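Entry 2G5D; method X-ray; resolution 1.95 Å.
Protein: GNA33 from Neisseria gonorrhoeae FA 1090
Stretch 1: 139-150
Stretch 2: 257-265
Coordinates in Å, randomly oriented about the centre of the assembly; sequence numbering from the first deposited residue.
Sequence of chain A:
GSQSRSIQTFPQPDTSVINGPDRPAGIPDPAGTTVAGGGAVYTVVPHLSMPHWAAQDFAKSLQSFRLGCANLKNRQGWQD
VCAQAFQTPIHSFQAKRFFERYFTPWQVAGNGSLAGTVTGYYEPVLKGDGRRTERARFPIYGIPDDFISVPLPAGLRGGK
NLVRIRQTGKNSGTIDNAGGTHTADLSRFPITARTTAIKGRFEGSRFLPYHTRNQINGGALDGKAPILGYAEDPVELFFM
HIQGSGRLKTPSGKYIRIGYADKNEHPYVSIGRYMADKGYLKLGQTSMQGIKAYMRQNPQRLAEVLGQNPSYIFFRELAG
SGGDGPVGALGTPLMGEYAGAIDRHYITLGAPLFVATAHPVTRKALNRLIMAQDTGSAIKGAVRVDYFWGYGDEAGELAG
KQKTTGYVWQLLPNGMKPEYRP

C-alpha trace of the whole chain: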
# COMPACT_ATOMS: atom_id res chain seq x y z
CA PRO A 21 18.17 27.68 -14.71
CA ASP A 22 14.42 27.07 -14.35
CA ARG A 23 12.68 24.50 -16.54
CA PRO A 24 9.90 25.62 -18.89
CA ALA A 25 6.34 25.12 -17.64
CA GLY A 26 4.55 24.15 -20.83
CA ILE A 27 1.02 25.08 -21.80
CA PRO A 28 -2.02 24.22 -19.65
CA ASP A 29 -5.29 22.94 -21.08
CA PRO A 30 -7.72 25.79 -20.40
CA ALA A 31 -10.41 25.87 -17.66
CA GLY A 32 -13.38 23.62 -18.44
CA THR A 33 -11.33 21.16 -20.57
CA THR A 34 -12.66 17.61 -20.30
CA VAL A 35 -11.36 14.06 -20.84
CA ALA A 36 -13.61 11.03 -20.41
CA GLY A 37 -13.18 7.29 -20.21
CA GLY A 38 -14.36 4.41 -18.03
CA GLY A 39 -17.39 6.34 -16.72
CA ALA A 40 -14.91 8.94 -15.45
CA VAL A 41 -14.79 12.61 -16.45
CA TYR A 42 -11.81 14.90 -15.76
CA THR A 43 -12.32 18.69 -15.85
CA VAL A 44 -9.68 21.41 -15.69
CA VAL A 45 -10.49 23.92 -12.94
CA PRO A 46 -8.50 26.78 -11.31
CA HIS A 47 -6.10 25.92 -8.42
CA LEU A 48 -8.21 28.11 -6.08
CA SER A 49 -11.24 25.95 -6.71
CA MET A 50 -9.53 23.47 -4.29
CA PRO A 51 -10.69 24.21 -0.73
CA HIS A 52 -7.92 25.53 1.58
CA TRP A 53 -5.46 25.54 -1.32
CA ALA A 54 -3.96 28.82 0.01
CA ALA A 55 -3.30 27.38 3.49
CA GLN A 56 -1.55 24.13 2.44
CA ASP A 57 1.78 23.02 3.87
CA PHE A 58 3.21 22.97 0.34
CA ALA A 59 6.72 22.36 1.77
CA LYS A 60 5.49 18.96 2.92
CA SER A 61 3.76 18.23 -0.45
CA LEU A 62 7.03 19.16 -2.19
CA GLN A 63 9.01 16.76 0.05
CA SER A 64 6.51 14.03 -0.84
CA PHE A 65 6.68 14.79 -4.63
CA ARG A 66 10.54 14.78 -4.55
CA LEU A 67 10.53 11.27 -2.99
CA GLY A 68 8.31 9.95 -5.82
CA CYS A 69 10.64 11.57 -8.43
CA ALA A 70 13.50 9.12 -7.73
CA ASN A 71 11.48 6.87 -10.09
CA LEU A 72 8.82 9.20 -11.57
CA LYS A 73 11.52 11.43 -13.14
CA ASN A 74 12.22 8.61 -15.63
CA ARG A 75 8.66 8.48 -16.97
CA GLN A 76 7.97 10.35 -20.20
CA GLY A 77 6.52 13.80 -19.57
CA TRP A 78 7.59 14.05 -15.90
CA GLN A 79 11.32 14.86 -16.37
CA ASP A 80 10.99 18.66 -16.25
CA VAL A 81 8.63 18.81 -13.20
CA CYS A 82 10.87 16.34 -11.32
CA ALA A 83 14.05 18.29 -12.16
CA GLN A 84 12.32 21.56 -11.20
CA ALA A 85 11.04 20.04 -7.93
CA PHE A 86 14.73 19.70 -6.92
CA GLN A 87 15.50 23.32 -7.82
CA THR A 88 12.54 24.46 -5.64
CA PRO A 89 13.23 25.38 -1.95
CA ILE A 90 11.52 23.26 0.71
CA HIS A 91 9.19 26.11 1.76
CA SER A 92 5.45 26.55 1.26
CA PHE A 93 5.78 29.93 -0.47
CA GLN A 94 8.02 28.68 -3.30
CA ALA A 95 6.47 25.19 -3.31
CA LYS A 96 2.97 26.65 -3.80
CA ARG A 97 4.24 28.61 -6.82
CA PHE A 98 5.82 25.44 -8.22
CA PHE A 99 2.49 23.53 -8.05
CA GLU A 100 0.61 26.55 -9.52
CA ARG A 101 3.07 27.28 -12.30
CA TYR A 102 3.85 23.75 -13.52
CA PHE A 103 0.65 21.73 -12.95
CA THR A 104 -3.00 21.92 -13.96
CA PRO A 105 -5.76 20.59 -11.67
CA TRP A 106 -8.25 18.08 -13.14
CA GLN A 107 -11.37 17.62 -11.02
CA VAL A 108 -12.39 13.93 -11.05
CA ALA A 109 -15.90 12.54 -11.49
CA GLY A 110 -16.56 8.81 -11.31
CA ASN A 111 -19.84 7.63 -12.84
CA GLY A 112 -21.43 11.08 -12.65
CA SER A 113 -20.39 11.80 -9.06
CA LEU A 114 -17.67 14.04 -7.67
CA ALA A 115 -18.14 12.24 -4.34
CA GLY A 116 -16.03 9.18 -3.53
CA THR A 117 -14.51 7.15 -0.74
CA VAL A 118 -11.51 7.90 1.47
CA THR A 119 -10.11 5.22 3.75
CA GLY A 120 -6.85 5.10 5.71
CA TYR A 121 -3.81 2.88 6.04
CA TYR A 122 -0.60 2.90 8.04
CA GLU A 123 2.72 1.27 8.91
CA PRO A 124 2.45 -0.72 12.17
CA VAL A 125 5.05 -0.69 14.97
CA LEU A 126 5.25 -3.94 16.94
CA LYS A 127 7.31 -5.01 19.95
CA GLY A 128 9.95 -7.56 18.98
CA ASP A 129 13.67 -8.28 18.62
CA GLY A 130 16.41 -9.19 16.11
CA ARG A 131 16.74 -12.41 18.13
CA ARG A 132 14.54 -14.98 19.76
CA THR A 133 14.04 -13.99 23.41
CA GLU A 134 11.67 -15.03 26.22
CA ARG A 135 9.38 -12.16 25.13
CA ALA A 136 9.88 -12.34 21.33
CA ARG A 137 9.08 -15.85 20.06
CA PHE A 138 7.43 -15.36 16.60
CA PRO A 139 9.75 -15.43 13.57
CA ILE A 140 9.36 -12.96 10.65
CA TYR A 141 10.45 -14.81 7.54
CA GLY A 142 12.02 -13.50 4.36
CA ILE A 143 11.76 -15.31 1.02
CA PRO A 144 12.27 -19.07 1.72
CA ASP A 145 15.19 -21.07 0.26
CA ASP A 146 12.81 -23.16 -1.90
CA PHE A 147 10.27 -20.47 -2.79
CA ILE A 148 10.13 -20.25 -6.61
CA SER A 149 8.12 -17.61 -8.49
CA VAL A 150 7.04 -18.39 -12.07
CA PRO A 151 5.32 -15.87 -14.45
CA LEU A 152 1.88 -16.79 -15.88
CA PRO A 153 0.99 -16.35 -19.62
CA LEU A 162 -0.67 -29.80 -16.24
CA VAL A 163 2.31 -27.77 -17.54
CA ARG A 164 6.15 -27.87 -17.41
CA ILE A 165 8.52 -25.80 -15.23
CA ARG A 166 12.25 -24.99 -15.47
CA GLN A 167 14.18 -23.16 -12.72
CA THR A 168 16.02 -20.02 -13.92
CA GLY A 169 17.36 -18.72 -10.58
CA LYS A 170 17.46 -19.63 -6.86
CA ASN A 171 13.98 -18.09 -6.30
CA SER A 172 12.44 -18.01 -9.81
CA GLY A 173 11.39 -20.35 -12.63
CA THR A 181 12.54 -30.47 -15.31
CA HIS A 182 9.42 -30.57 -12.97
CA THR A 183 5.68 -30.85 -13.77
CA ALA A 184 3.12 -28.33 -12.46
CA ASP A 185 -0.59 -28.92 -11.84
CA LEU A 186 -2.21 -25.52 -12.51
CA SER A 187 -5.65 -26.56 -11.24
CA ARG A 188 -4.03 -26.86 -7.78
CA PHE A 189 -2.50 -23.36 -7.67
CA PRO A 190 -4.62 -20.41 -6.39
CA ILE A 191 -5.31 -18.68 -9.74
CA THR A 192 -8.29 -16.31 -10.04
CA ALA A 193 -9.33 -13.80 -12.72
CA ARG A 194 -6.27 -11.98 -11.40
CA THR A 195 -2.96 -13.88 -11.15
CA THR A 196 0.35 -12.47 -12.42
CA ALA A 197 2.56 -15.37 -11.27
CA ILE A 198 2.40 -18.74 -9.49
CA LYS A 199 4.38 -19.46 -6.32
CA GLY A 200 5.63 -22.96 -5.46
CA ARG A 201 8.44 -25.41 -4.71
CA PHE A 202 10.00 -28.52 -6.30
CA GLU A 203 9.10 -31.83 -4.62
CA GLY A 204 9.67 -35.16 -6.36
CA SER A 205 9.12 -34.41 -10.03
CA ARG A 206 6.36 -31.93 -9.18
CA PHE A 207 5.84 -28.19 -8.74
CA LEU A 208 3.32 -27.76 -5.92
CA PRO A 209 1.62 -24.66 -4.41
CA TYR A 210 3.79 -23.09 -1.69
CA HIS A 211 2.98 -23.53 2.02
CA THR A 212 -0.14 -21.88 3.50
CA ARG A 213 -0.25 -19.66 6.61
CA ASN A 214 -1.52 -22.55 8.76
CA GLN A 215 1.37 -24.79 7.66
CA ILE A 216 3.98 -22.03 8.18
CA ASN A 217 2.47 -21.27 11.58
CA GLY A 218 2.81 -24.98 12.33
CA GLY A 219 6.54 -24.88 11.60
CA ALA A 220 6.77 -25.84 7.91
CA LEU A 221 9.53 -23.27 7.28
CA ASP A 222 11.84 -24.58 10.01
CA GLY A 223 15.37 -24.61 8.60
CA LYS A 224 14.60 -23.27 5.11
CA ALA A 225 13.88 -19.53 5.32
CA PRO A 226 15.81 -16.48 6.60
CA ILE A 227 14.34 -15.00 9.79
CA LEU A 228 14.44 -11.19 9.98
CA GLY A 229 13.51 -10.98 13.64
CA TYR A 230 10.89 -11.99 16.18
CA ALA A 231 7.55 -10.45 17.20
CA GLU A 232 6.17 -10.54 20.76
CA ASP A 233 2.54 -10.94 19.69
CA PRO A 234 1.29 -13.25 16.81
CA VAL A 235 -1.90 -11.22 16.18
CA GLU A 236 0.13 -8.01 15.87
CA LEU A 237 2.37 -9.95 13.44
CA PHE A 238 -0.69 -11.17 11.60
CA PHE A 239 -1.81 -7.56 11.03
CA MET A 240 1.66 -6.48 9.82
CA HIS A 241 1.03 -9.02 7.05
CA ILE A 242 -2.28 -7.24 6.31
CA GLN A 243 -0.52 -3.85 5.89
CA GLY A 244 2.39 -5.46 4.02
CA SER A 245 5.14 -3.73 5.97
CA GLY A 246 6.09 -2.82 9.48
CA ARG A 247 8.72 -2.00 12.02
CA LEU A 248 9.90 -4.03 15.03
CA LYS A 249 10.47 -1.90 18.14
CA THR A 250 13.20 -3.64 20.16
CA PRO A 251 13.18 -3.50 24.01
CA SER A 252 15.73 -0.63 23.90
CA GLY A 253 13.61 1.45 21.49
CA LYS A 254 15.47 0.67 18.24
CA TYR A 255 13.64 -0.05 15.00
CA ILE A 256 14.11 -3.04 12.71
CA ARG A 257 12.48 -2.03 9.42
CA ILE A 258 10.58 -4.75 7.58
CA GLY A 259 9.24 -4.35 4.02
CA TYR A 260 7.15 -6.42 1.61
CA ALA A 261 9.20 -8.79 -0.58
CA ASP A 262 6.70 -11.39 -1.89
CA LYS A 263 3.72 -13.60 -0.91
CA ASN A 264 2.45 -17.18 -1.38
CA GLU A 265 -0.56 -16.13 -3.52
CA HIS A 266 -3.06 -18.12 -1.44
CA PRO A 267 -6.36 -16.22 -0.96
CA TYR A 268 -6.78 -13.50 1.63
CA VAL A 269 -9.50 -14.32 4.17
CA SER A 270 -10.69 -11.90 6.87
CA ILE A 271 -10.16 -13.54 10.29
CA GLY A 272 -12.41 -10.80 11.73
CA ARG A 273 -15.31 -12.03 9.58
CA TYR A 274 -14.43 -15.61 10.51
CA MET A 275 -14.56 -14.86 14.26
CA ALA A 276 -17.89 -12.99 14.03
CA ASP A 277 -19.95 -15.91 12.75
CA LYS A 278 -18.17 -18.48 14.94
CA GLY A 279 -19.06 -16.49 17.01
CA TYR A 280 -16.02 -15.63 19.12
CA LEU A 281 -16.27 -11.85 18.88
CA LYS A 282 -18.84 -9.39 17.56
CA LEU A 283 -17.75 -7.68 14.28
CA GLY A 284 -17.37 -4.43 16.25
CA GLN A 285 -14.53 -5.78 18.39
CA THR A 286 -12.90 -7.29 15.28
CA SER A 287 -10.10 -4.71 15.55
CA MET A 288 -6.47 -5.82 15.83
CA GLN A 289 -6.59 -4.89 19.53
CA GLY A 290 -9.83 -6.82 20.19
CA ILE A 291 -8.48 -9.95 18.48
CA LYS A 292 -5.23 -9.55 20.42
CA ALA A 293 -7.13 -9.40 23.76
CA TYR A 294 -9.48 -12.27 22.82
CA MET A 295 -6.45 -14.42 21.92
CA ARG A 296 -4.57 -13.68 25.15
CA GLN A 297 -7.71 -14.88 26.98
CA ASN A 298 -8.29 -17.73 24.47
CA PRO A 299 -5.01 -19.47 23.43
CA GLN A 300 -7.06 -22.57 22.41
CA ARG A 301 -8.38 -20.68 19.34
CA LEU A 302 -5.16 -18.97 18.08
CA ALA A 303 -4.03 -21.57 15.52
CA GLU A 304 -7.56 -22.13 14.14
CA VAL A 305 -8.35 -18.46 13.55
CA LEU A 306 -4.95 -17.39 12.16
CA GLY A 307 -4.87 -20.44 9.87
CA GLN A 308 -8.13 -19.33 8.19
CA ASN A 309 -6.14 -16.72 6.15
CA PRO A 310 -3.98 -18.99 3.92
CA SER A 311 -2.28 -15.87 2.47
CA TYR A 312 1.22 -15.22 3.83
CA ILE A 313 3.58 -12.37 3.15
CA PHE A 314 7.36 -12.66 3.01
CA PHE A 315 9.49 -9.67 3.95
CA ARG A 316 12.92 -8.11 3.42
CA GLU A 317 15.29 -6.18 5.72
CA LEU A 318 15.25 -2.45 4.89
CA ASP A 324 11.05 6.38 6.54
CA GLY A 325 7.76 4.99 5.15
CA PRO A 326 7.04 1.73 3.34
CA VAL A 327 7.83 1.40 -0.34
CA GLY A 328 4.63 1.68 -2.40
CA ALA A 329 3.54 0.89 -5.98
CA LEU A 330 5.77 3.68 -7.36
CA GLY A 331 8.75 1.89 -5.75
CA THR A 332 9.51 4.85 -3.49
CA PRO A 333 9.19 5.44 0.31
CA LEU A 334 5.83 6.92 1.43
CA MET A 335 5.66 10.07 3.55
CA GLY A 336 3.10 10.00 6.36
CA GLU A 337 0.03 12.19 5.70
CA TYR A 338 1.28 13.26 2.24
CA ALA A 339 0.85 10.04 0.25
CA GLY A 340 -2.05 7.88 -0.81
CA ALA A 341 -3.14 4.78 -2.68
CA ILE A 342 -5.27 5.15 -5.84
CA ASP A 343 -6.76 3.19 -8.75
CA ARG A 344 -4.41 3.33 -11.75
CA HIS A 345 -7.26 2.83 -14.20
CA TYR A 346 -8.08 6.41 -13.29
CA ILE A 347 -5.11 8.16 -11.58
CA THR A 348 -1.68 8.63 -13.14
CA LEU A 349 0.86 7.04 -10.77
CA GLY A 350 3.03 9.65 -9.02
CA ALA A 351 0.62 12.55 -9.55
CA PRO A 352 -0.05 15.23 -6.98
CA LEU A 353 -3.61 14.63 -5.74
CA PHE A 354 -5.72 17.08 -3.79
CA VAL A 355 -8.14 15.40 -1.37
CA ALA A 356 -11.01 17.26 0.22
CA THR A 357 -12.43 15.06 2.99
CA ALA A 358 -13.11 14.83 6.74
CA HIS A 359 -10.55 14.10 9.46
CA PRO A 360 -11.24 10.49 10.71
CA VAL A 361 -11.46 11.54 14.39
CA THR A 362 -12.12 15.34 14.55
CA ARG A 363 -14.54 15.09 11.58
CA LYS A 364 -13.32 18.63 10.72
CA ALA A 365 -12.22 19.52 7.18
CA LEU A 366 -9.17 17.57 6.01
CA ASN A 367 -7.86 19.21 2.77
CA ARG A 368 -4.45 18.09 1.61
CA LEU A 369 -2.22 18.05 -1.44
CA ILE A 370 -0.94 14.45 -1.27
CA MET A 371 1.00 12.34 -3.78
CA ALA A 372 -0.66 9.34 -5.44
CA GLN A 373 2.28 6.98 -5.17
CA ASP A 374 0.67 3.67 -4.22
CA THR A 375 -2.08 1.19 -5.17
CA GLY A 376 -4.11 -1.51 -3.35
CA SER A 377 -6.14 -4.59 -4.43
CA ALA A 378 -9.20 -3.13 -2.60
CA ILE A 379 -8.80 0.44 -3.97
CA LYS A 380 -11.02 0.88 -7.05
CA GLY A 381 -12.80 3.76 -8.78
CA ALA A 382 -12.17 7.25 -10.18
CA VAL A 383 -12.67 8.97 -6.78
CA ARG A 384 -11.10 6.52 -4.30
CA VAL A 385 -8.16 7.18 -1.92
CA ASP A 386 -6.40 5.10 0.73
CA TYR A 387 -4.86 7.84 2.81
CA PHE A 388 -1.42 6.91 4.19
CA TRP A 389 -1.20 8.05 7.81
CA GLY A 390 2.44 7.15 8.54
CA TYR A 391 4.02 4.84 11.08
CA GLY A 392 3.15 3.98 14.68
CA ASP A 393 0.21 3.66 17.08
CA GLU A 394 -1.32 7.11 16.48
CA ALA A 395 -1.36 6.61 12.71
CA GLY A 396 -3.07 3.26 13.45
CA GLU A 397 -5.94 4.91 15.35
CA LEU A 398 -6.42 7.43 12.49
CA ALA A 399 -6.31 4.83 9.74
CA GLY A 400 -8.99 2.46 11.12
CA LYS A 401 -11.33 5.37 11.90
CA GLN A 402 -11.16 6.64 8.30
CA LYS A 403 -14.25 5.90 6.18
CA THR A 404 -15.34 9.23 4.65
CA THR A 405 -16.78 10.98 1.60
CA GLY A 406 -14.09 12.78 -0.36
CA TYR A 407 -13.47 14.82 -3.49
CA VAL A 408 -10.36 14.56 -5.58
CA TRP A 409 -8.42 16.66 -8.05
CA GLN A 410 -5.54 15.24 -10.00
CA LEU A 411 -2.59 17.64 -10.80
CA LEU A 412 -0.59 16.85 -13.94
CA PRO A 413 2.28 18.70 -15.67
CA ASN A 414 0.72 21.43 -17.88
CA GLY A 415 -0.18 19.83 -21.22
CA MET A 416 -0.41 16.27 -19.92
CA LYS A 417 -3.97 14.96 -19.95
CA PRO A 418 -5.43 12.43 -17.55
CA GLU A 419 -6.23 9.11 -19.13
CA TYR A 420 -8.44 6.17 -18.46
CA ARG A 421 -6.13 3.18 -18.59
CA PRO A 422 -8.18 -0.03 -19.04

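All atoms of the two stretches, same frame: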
# COMPACT_ATOMS: atom_id res chain seq x y z
N PRO A 139 8.85 -15.79 14.67
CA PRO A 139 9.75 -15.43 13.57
C PRO A 139 9.07 -14.67 12.41
O PRO A 139 7.95 -15.01 12.02
CB PRO A 139 10.26 -16.79 13.08
CG PRO A 139 9.20 -17.75 13.49
CD PRO A 139 8.69 -17.25 14.79
N ILE A 140 9.74 -13.64 11.90
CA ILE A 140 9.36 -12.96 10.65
C ILE A 140 10.27 -13.54 9.60
O ILE A 140 11.49 -13.43 9.71
CB ILE A 140 9.54 -11.40 10.69
CG1 ILE A 140 8.51 -10.71 11.59
CG2 ILE A 140 9.43 -10.78 9.26
CD1 ILE A 140 8.48 -11.12 13.02
N TYR A 141 9.68 -14.17 8.59
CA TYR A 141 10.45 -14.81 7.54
C TYR A 141 10.61 -13.94 6.30
O TYR A 141 9.68 -13.24 5.89
CB TYR A 141 9.78 -16.12 7.10
CG TYR A 141 9.64 -17.17 8.16
CD1 TYR A 141 8.42 -17.36 8.80
CD2 TYR A 141 10.70 -18.02 8.49
CE1 TYR A 141 8.26 -18.34 9.76
CE2 TYR A 141 10.55 -19.02 9.45
CZ TYR A 141 9.33 -19.17 10.08
OH TYR A 141 9.16 -20.13 11.04
N GLY A 142 11.80 -14.00 5.70
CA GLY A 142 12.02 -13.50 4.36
C GLY A 142 11.68 -14.58 3.35
O GLY A 142 11.13 -15.62 3.72
N ILE A 143 11.99 -14.33 2.09
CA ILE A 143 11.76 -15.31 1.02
C ILE A 143 12.49 -16.64 1.31
O ILE A 143 13.72 -16.68 1.42
CB ILE A 143 12.12 -14.75 -0.38
CG1 ILE A 143 11.18 -13.59 -0.74
CG2 ILE A 143 12.05 -15.85 -1.44
CD1 ILE A 143 11.74 -12.63 -1.78
N PRO A 144 11.72 -17.74 1.44
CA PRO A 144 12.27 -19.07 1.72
C PRO A 144 13.30 -19.56 0.69
O PRO A 144 13.32 -19.08 -0.44
CB PRO A 144 11.03 -19.97 1.69
CG PRO A 144 9.90 -19.07 1.98
CD PRO A 144 10.25 -17.77 1.34
N ASP A 145 14.14 -20.50 1.11
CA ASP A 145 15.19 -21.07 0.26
C ASP A 145 14.65 -21.85 -0.94
O ASP A 145 15.36 -22.04 -1.93
CB ASP A 145 16.07 -22.00 1.10
CG ASP A 145 16.76 -21.29 2.24
OD1 ASP A 145 16.67 -20.04 2.32
OD2 ASP A 145 17.40 -21.99 3.06
N ASP A 146 13.41 -22.32 -0.85
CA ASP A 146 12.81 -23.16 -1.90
C ASP A 146 11.58 -22.51 -2.53
O ASP A 146 10.80 -23.16 -3.22
CB ASP A 146 12.43 -24.53 -1.32
CG ASP A 146 11.33 -24.44 -0.27
OD1 ASP A 146 11.26 -23.43 0.47
OD2 ASP A 146 10.53 -25.40 -0.17
N PHE A 147 11.41 -21.22 -2.29
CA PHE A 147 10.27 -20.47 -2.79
C PHE A 147 10.59 -20.01 -4.21
O PHE A 147 11.52 -19.23 -4.41
CB PHE A 147 10.01 -19.29 -1.87
CG PHE A 147 8.84 -18.43 -2.26
CD1 PHE A 147 7.57 -18.70 -1.77
CD2 PHE A 147 9.02 -17.33 -3.09
CE1 PHE A 147 6.49 -17.89 -2.11
CE2 PHE A 147 7.94 -16.53 -3.45
CZ PHE A 147 6.67 -16.82 -2.94
N ILE A 148 9.86 -20.53 -5.19
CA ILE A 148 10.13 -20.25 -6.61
C ILE A 148 8.93 -19.57 -7.29
O ILE A 148 7.83 -20.15 -7.37
CB ILE A 148 10.61 -21.53 -7.39
CG1 ILE A 148 12.10 -21.79 -7.17
CG2 ILE A 148 10.39 -21.40 -8.91
CD1 ILE A 148 12.41 -22.78 -6.09
N SER A 149 9.15 -18.35 -7.77
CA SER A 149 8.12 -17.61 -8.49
C SER A 149 8.23 -17.85 -10.00
O SER A 149 9.31 -17.71 -10.58
CB SER A 149 8.20 -16.11 -8.18
OG SER A 149 7.18 -15.39 -8.85
N VAL A 150 7.11 -18.21 -10.62
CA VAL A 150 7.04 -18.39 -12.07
C VAL A 150 5.94 -17.49 -12.68
O VAL A 150 4.80 -17.51 -12.20
CB VAL A 150 6.77 -19.88 -12.47
CG1 VAL A 150 6.86 -20.06 -13.98
CG2 VAL A 150 7.74 -20.82 -11.76
N ARG A 257 13.42 -2.38 10.48
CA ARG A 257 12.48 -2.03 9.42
C ARG A 257 12.26 -3.21 8.48
O ARG A 257 13.20 -3.80 7.96
CB ARG A 257 12.97 -0.80 8.66
CG ARG A 257 13.36 0.39 9.57
CD ARG A 257 13.30 1.73 8.83
NE ARG A 257 11.98 1.96 8.23
CZ ARG A 257 11.74 2.06 6.92
NH1 ARG A 257 12.74 1.98 6.04
NH2 ARG A 257 10.50 2.24 6.49
N ILE A 258 10.99 -3.56 8.31
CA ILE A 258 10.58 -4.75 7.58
C ILE A 258 9.64 -4.34 6.43
O ILE A 258 8.61 -3.69 6.65
CB ILE A 258 9.91 -5.79 8.55
CG1 ILE A 258 10.84 -6.17 9.72
CG2 ILE A 258 9.51 -7.05 7.84
CD1 ILE A 258 12.20 -6.73 9.28
N GLY A 259 10.01 -4.71 5.21
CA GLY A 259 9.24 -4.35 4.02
C GLY A 259 8.73 -5.57 3.28
O GLY A 259 9.29 -6.66 3.42
N TYR A 260 7.66 -5.39 2.51
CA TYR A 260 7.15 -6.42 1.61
C TYR A 260 8.19 -6.90 0.60
O TYR A 260 8.84 -6.09 -0.07
CB TYR A 260 5.92 -5.87 0.87
CG TYR A 260 5.32 -6.83 -0.12
CD1 TYR A 260 4.36 -7.76 0.28
CD2 TYR A 260 5.72 -6.83 -1.46
CE1 TYR A 260 3.80 -8.65 -0.63
CE2 TYR A 260 5.18 -7.71 -2.37
CZ TYR A 260 4.22 -8.61 -1.96
OH TYR A 260 3.68 -9.48 -2.88
N ALA A 261 8.34 -8.22 0.47
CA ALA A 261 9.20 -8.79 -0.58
C ALA A 261 8.37 -9.60 -1.58
O ALA A 261 8.46 -9.37 -2.79
CB ALA A 261 10.31 -9.65 0.04
N ASP A 262 7.58 -10.54 -1.06
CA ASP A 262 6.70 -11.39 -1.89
C ASP A 262 5.57 -11.98 -1.02
O ASP A 262 5.42 -11.60 0.14
CB ASP A 262 7.51 -12.49 -2.60
CG ASP A 262 6.95 -12.86 -3.98
OD1 ASP A 262 7.73 -13.36 -4.82
OD2 ASP A 262 5.74 -12.66 -4.23
N LYS A 263 4.78 -12.88 -1.61
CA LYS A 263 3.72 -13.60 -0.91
C LYS A 263 3.46 -14.97 -1.56
O LYS A 263 3.95 -15.24 -2.65
CB LYS A 263 2.42 -12.77 -0.83
CG LYS A 263 1.82 -12.33 -2.16
CD LYS A 263 0.53 -11.54 -1.92
CE LYS A 263 0.13 -10.74 -3.15
NZ LYS A 263 -1.13 -9.99 -2.89
N ASN A 264 2.70 -15.82 -0.88
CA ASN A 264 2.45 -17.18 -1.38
C ASN A 264 1.28 -17.33 -2.36
O ASN A 264 1.06 -18.42 -2.90
CB ASN A 264 2.32 -18.19 -0.21
CG ASN A 264 1.14 -17.89 0.71
OD1 ASN A 264 0.42 -16.91 0.55
ND2 ASN A 264 0.97 -18.75 1.71
N GLU A 265 0.56 -16.22 -2.58
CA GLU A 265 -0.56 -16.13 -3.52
C GLU A 265 -1.81 -16.95 -3.15
O GLU A 265 -2.74 -17.07 -3.96
CB GLU A 265 -0.12 -16.41 -4.98
CG GLU A 265 0.74 -15.31 -5.59
CD GLU A 265 -0.03 -14.05 -5.94
OE1 GLU A 265 -1.28 -14.12 -6.00
OE2 GLU A 265 0.61 -13.00 -6.16

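No hydrogen bond joins these stretches; side-chain packing holds them together over a modest 292 Å² of buried surface. The stretches run in the same sense, Ile140 facing Ile258, Ile143 near Asp262 and Phe147 near Asn264, yet the closest of these CA pairs, Ile143 CA to Asp262 CA, is 7.0 Å apart, and side chains reach across the gap.

At one end two buried isoleucines meet through their branches, Ile140 CG2 to Ile258 CG2 at 4.0 Å. Both have chi1 in m, but chi2 is p in Ile140 and m in Ile258. Next, Ile143, m at chi1 and t at chi2, extends its CD1 to 3.8 Å from Ala261 CB; the small methyl offers an apolar surface to the longer chain.

Phe147 makes the largest contribution. It closes the type I turn that begins at Pro144, and its t chi1 sends the ring across to the second strand. There the ring meets polar atoms with its edge: CZ lies 3.2 Å from Lys263 O and CE2 3.5 Å from Asp262 OD1. Aromatic C-H edges carry slight positive charge, which suits these oxygens. Asp262, its chi1 off-well at -147°, accepts a hydrogen bond from its neighbour, Lys263 N to Asp262 OD2 at 2.8 Å, which helps fix the carboxylate beside the ring. Lys263 points its CB away, contributing backbone instead.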